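Local structure of alpha-glucosidase (Bacteroides thetaiotaomicron, 5XFM) at residues 15-20 / 28-33; 71-76 / 97-102. The protein probably hydrolyses beta-L-arabinopyranosides and alpha-galactosides as a bifunctional glycoside hydrolase of family 97, with a calcium ion bound. The protein carries 1 engineered substitution. All blocks are in the same frame, centred on the assembly; numbering follows the deposited sequence.

Contact 1 (15-20 with 28-33) and contact 2 (71-76 with 97-102) belong to two antiparallel hairpins of the N-terminal region. Each hairpin lies in a different sheet, and the two sheets face each other. The contact centres are about 10 Å apart. Leu99 joins them: its CD2 is 3.7 Å from Val17 CG1, and its CB is 3.9 Å from Val19 CB. Val17 CG2 also meets His73 CE1 at 3.8 Å. A probable hydrogen bond of 3.0 Å runs from Asn97 ND2 to Lys20 O. Each contact centre is about 31 Å from the centre of the chain. The calcium ligands Glu174, Glu452 and Glu458 belong to neither contact.

Contact 1. Residues 15-20 / 28-33; sequences QDVVVK and LAVFVQ
The carboxylate oxygen Asp16 OD2 accepts the backbone N-H of Gln33, with Gln33 N at 2.7 Å and an angle of 155° at the hydrogen. The donor comes from the syn side, 24° out of the carboxylate plane. Val32 N also points at Asp16 OD2, but that separation of 2.3 Å is too short to trust in detail. The other oxygen, Asp16 OD1, lies against Gln33 CB at 3.1 Å. Asp16 CG stands beside its own backbone N, anti to the carbonyl carbon (chi1 -64°), which places it near the N-H groups of Val32 and Gln33. The carboxylate ties its segment to the backbone at Gln33, just past strand 28-31. Asp16 N also donates to Val30 O at 2.7 Å. Further along, Val30 N bonds to Val17 O. Val19 and Leu28 exchange two backbone bonds, so they form a hydrogen-bonded antiparallel pair.

Val18 and Ala29 share one face of the sheet. They touch through Val18 CG2 and Ala29 CB at 3.9 Å. Beside them, Gln15 CB makes an off-centre CH-pi contact with the Phe31 ring, 4.2 Å from its centroid. Lys52 adds a cation-pi contact to the same ring. The other face carries Val17, Val19, Leu28 and Val30. Val19 and Leu28 lie side by side, with Val19 CG1 3.8 Å from Leu28 CD2. Val17 and Val30 also lie side by side, with Val17 CG1 3.8 Å from Val30 CB. This apolar face meets Leu99 and Phe115 of the opposing sheet. Such a hairpin, with one face turned inward, is typical of the beta-sandwich found in the N-terminal part of family 97 enzymes.

Contact 2. Residues 71-76 / 97-102; sequences TGHSVD and NELTCH
Residues 71-76 and 97-102 run antiparallel, 165° apart and 4.7 Å between axes, with Ser74 facing Thr100 and Asp76 facing Glu98 as hydrogen-bonded pairs. Each of these pairs is closed by two backbone bonds. Between them Val75 faces Leu99 in a non-hydrogen-bonded pair, as His73 faces Cys101 further on. In these pairs Val75 CA and His73 CA each bring a C-H to a carbonyl oxygen, Glu98 O and Thr100 O respectively.

At one end His102 O is gripped twice by Thr71. Thr71 N donates to His102 O at 2.8 Å. Thr71 OG1 donates to His102 O at 3.0 Å, from above the carbonyl plane and 65° out of it. Gly72 O takes His102 N at 2.9 Å. The His102 ring sends ND1 to the same oxygen, which lies in the plane of the ring at its edge. The bond from His102 ND1 to Gly72 O is weak, at 3.4 Å.

Strand 69-83 is the outermost of its sheet within the chain, in the beta-sandwich of the N-terminal region. Strand 91-104 lies next to it, followed by strand 110-117. The face bearing His73, Val75, Leu99 and Cys101 is the one that meets strand 17-20. On it Leu99 CD1 approaches His73 ND1 at 3.9 Å, and the two side chains cross obliquely.

The other face is more polar. Ser74 OG sits between its backbone N and carbonyl carbon (chi1 67°), which brings it to 3.3 Å from Thr100 CB. The carboxylates of Asp76 and Glu98 are near neighbours, with Asp76 OD2 and Glu98 OE2 4.8 Å apart. Their like charges probably repel, but Glu98 OE1 has its own salt bridge to Arg116.

Contact 1. Residues 15-20 / 28-33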
loop_
_atom_site.group_PDB
_atom_site.type_symbol
_atom_site.label_atom_id
_atom_site.label_comp_id
_atom_site.label_asym_id
_atom_site.label_seq_id
_atom_site.Cartn_x
_atom_site.Cartn_y
_atom_site.Cartn_z
ATOM N N GLN A 15 10.420 -33.102 8.612
ATOM C CA GLN A 15 11.034 -31.780 8.570
ATOM C C GLN A 15 12.529 -31.839 8.867
ATOM O O GLN A 15 12.976 -32.540 9.782
ATOM C CB GLN A 15 10.329 -30.821 9.541
ATOM C CG GLN A 15 10.589 -31.088 11.013
ATOM C CD GLN A 15 9.652 -32.126 11.587
ATOM O OE1 GLN A 15 8.890 -32.761 10.860
ATOM N NE2 GLN A 15 9.717 -32.317 12.899
ATOM N N ASP A 16 13.302 -31.119 8.062
ATOM C CA ASP A 16 14.740 -31.049 8.260
ATOM C C ASP A 16 15.098 -30.172 9.455
ATOM O O ASP A 16 16.023 -30.481 10.207
ATOM C CB ASP A 16 15.422 -30.535 6.990
ATOM C CG ASP A 16 15.237 -31.476 5.821
ATOM O OD1 ASP A 16 15.391 -32.698 6.019
ATOM O OD2 ASP A 16 14.941 -31.000 4.707
ATOM N N VAL A 17 14.353 -29.082 9.619
ATOM C CA VAL A 17 14.605 -28.117 10.681
ATOM C C VAL A 17 13.363 -27.250 10.898
ATOM O O VAL A 17 12.561 -27.071 9.982
ATOM C CB VAL A 17 15.821 -27.224 10.335
ATOM C CG1 VAL A 17 15.528 -26.402 9.090
ATOM C CG2 VAL A 17 16.210 -26.324 11.506
ATOM N N VAL A 18 13.212 -26.711 12.103
ATOM C CA VAL A 18 12.067 -25.878 12.452
ATOM C C VAL A 18 12.530 -24.553 13.070
ATOM O O VAL A 18 13.443 -24.532 13.896
ATOM C CB VAL A 18 11.126 -26.612 13.438
ATOM C CG1 VAL A 18 10.116 -25.651 14.049
ATOM C CG2 VAL A 18 10.413 -27.753 12.735
ATOM N N VAL A 19 11.899 -23.451 12.670
ATOM C CA VAL A 19 12.177 -22.154 13.277
ATOM C C VAL A 19 10.879 -21.534 13.792
ATOM O O VAL A 19 9.843 -21.625 13.145
ATOM C CB VAL A 19 12.871 -21.196 12.278
ATOM C CG1 VAL A 19 12.039 -21.020 11.020
ATOM C CG2 VAL A 19 13.158 -19.849 12.929
ATOM N N LYS A 20 10.942 -20.928 14.975
ATOM C CA LYS A 20 9.759 -20.373 15.630
ATOM C C LYS A 20 9.869 -18.867 15.862
ATOM O O LYS A 20 10.962 -18.316 15.934
ATOM C CB LYS A 20 9.525 -21.071 16.971
ATOM C CG LYS A 20 9.545 -22.591 16.899
ATOM C CD LYS A 20 9.443 -23.210 18.285
ATOM C CE LYS A 20 9.438 -24.728 18.218
ATOM N NZ LYS A 20 9.200 -25.325 19.558
ATOM N N LEU A 28 7.571 -22.410 11.582
ATOM C CA LEU A 28 7.855 -22.684 10.180
ATOM C C LEU A 28 8.769 -23.901 10.082
ATOM O O LEU A 28 9.801 -23.960 10.747
ATOM C CB LEU A 28 8.506 -21.462 9.514
ATOM C CG LEU A 28 8.844 -21.567 8.023
ATOM C CD1 LEU A 28 8.604 -20.238 7.350
ATOM C CD2 LEU A 28 10.275 -22.018 7.779
ATOM N N ALA A 29 8.399 -24.861 9.242
ATOM C CA ALA A 29 9.188 -26.079 9.101
ATOM C C ALA A 29 9.732 -26.219 7.688
ATOM O O ALA A 29 9.055 -25.883 6.720
ATOM C CB ALA A 29 8.359 -27.288 9.472
ATOM N N VAL A 30 10.949 -26.741 7.575
ATOM C CA VAL A 30 11.600 -26.850 6.277
ATOM C C VAL A 30 11.820 -28.298 5.856
ATOM O O VAL A 30 12.303 -29.122 6.633
ATOM C CB VAL A 30 12.961 -26.102 6.277
ATOM C CG1 VAL A 30 13.617 -26.169 4.913
ATOM C CG2 VAL A 30 12.767 -24.654 6.688
ATOM N N PHE A 31 11.446 -28.594 4.614
ATOM C CA PHE A 31 11.549 -29.931 4.053
ATOM C C PHE A 31 12.379 -29.898 2.779
ATOM O O PHE A 31 11.882 -29.518 1.718
ATOM C CB PHE A 31 10.165 -30.513 3.736
ATOM C CG PHE A 31 9.196 -30.488 4.888
ATOM C CD1 PHE A 31 8.465 -29.346 5.180
ATOM C CD2 PHE A 31 8.984 -31.628 5.651
ATOM C CE1 PHE A 31 7.559 -29.337 6.234
ATOM C CE2 PHE A 31 8.080 -31.627 6.704
ATOM C CZ PHE A 31 7.367 -30.480 6.995
ATOM N N VAL A 32 13.632 -30.325 2.876
ATOM C CA VAL A 32 14.530 -30.336 1.726
ATOM C C VAL A 32 15.105 -31.716 1.442
ATOM O O VAL A 32 15.037 -32.208 0.317
ATOM C CB VAL A 32 15.697 -29.345 1.927
ATOM C CG1 VAL A 32 16.663 -29.395 0.745
ATOM C CG2 VAL A 32 15.157 -27.945 2.148
ATOM N N GLN A 33 15.683 -32.327 2.473
ATOM C CA GLN A 33 16.325 -33.627 2.343
ATOM C C GLN A 33 15.352 -34.694 1.845
ATOM O O GLN A 33 14.241 -34.825 2.355
ATOM C CB GLN A 33 16.937 -34.066 3.682
ATOM C CG GLN A 33 18.125 -33.231 4.182
ATOM C CD GLN A 33 19.259 -33.133 3.167
ATOM O OE1 GLN A 33 19.689 -32.044 2.816
ATOM N NE2 GLN A 33 19.713 -34.271 2.665
#

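Contact 2. Residues 71-76 / 97-102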
loop_
_atom_site.group_PDB
_atom_site.type_symbol
_atom_site.label_atom_id
_atom_site.label_comp_id
_atom_site.label_asym_id
_atom_site.label_seq_id
_atom_site.Cartn_x
_atom_site.Cartn_y
_atom_site.Cartn_z
ATOM N N THR A 71 22.769 -28.766 3.174
ATOM C CA THR A 71 24.126 -29.086 3.618
ATOM C C THR A 71 24.413 -28.620 5.043
ATOM O O THR A 71 25.295 -29.159 5.718
ATOM C CB THR A 71 25.174 -28.480 2.661
ATOM O OG1 THR A 71 24.935 -27.072 2.533
ATOM C CG2 THR A 71 25.059 -29.107 1.288
ATOM N N GLY A 72 23.700 -27.593 5.485
ATOM C CA GLY A 72 23.869 -27.094 6.833
ATOM C C GLY A 72 22.971 -25.909 7.101
ATOM O O GLY A 72 22.395 -25.341 6.178
ATOM N N HIS A 73 22.872 -25.513 8.363
ATOM C CA HIS A 73 22.050 -24.369 8.719
ATOM C C HIS A 73 22.572 -23.631 9.944
ATOM O O HIS A 73 23.350 -24.168 10.730
ATOM C CB HIS A 73 20.601 -24.809 8.933
ATOM C CG HIS A 73 20.396 -25.665 10.144
ATOM N ND1 HIS A 73 20.063 -25.146 11.379
ATOM C CD2 HIS A 73 20.469 -27.007 10.309
ATOM C CE1 HIS A 73 19.942 -26.132 12.249
ATOM N NE2 HIS A 73 20.183 -27.272 11.626
ATOM N N SER A 74 22.135 -22.387 10.092
ATOM C CA SER A 74 22.527 -21.559 11.223
ATOM C C SER A 74 21.331 -20.788 11.761
ATOM O O SER A 74 20.360 -20.571 11.060
ATOM C CB SER A 74 23.651 -20.606 10.823
ATOM O OG SER A 74 23.195 -19.644 9.893
ATOM N N VAL A 75 21.399 -20.396 13.023
ATOM C CA VAL A 75 20.314 -19.657 13.656
ATOM C C VAL A 75 20.816 -18.391 14.362
ATOM O O VAL A 75 21.919 -18.370 14.903
ATOM C CB VAL A 75 19.559 -20.553 14.667
ATOM C CG1 VAL A 75 20.500 -21.029 15.771
ATOM C CG2 VAL A 75 18.349 -19.821 15.250
ATOM N N ASP A 76 20.036 -17.318 14.300
ATOM C CA ASP A 76 20.401 -16.114 15.030
ATOM C C ASP A 76 19.187 -15.400 15.599
ATOM O O ASP A 76 18.063 -15.642 15.185
ATOM C CB ASP A 76 21.183 -15.160 14.121
ATOM C CG ASP A 76 21.988 -14.136 14.901
ATOM O OD1 ASP A 76 21.971 -14.190 16.151
ATOM O OD2 ASP A 76 22.633 -13.273 14.266
ATOM N N ASN A 97 13.402 -14.526 15.075
ATOM C CA ASN A 97 14.413 -15.570 14.967
ATOM C C ASN A 97 14.733 -15.861 13.512
ATOM O O ASN A 97 13.837 -15.987 12.683
ATOM C CB ASN A 97 13.970 -16.843 15.692
ATOM C CG ASN A 97 13.957 -16.678 17.200
ATOM O OD1 ASN A 97 14.804 -15.988 17.765
ATOM N ND2 ASN A 97 12.992 -17.308 17.859
ATOM N N GLU A 98 16.022 -15.955 13.213
ATOM C CA GLU A 98 16.499 -16.112 11.848
ATOM C C GLU A 98 17.102 -17.486 11.587
ATOM O O GLU A 98 18.031 -17.917 12.275
ATOM C CB GLU A 98 17.534 -15.039 11.525
ATOM C CG GLU A 98 17.987 -15.049 10.082
ATOM C CD GLU A 98 19.153 -14.110 9.839
ATOM O OE1 GLU A 98 18.942 -13.056 9.203
ATOM O OE2 GLU A 98 20.275 -14.419 10.297
ATOM N N LEU A 99 16.552 -18.172 10.595
ATOM C CA LEU A 99 17.069 -19.456 10.145
ATOM C C LEU A 99 17.747 -19.310 8.790
ATOM O O LEU A 99 17.120 -18.895 7.829
ATOM C CB LEU A 99 15.944 -20.485 10.048
ATOM C CG LEU A 99 16.343 -21.817 9.413
ATOM C CD1 LEU A 99 17.405 -22.516 10.260
ATOM C CD2 LEU A 99 15.128 -22.708 9.206
ATOM N N THR A 100 19.027 -19.648 8.712
ATOM C CA THR A 100 19.730 -19.645 7.439
ATOM C C THR A 100 19.964 -21.072 6.975
ATOM O O THR A 100 20.603 -21.861 7.661
ATOM C CB THR A 100 21.082 -18.901 7.511
ATOM O OG1 THR A 100 20.876 -17.557 7.968
ATOM C CG2 THR A 100 21.734 -18.864 6.131
ATOM N N CYS A 101 19.406 -21.401 5.820
ATOM C CA CYS A 101 19.545 -22.723 5.229
ATOM C C CYS A 101 20.492 -22.703 4.032
ATOM O O CYS A 101 20.366 -21.864 3.134
ATOM C CB CYS A 101 18.174 -23.259 4.811
ATOM S SG CYS A 101 17.045 -23.499 6.205
ATOM N N HIS A 102 21.439 -23.634 4.030
ATOM C CA HIS A 102 22.379 -23.764 2.927
ATOM C C HIS A 102 22.026 -24.957 2.060
ATOM O O HIS A 102 22.117 -26.105 2.496
ATOM C CB HIS A 102 23.816 -23.877 3.447
ATOM C CG HIS A 102 24.291 -22.658 4.176
ATOM N ND1 HIS A 102 24.080 -22.464 5.524
ATOM C CD2 HIS A 102 24.972 -21.572 3.742
ATOM C CE1 HIS A 102 24.605 -21.307 5.888
ATOM N NE2 HIS A 102 25.155 -20.747 4.826
#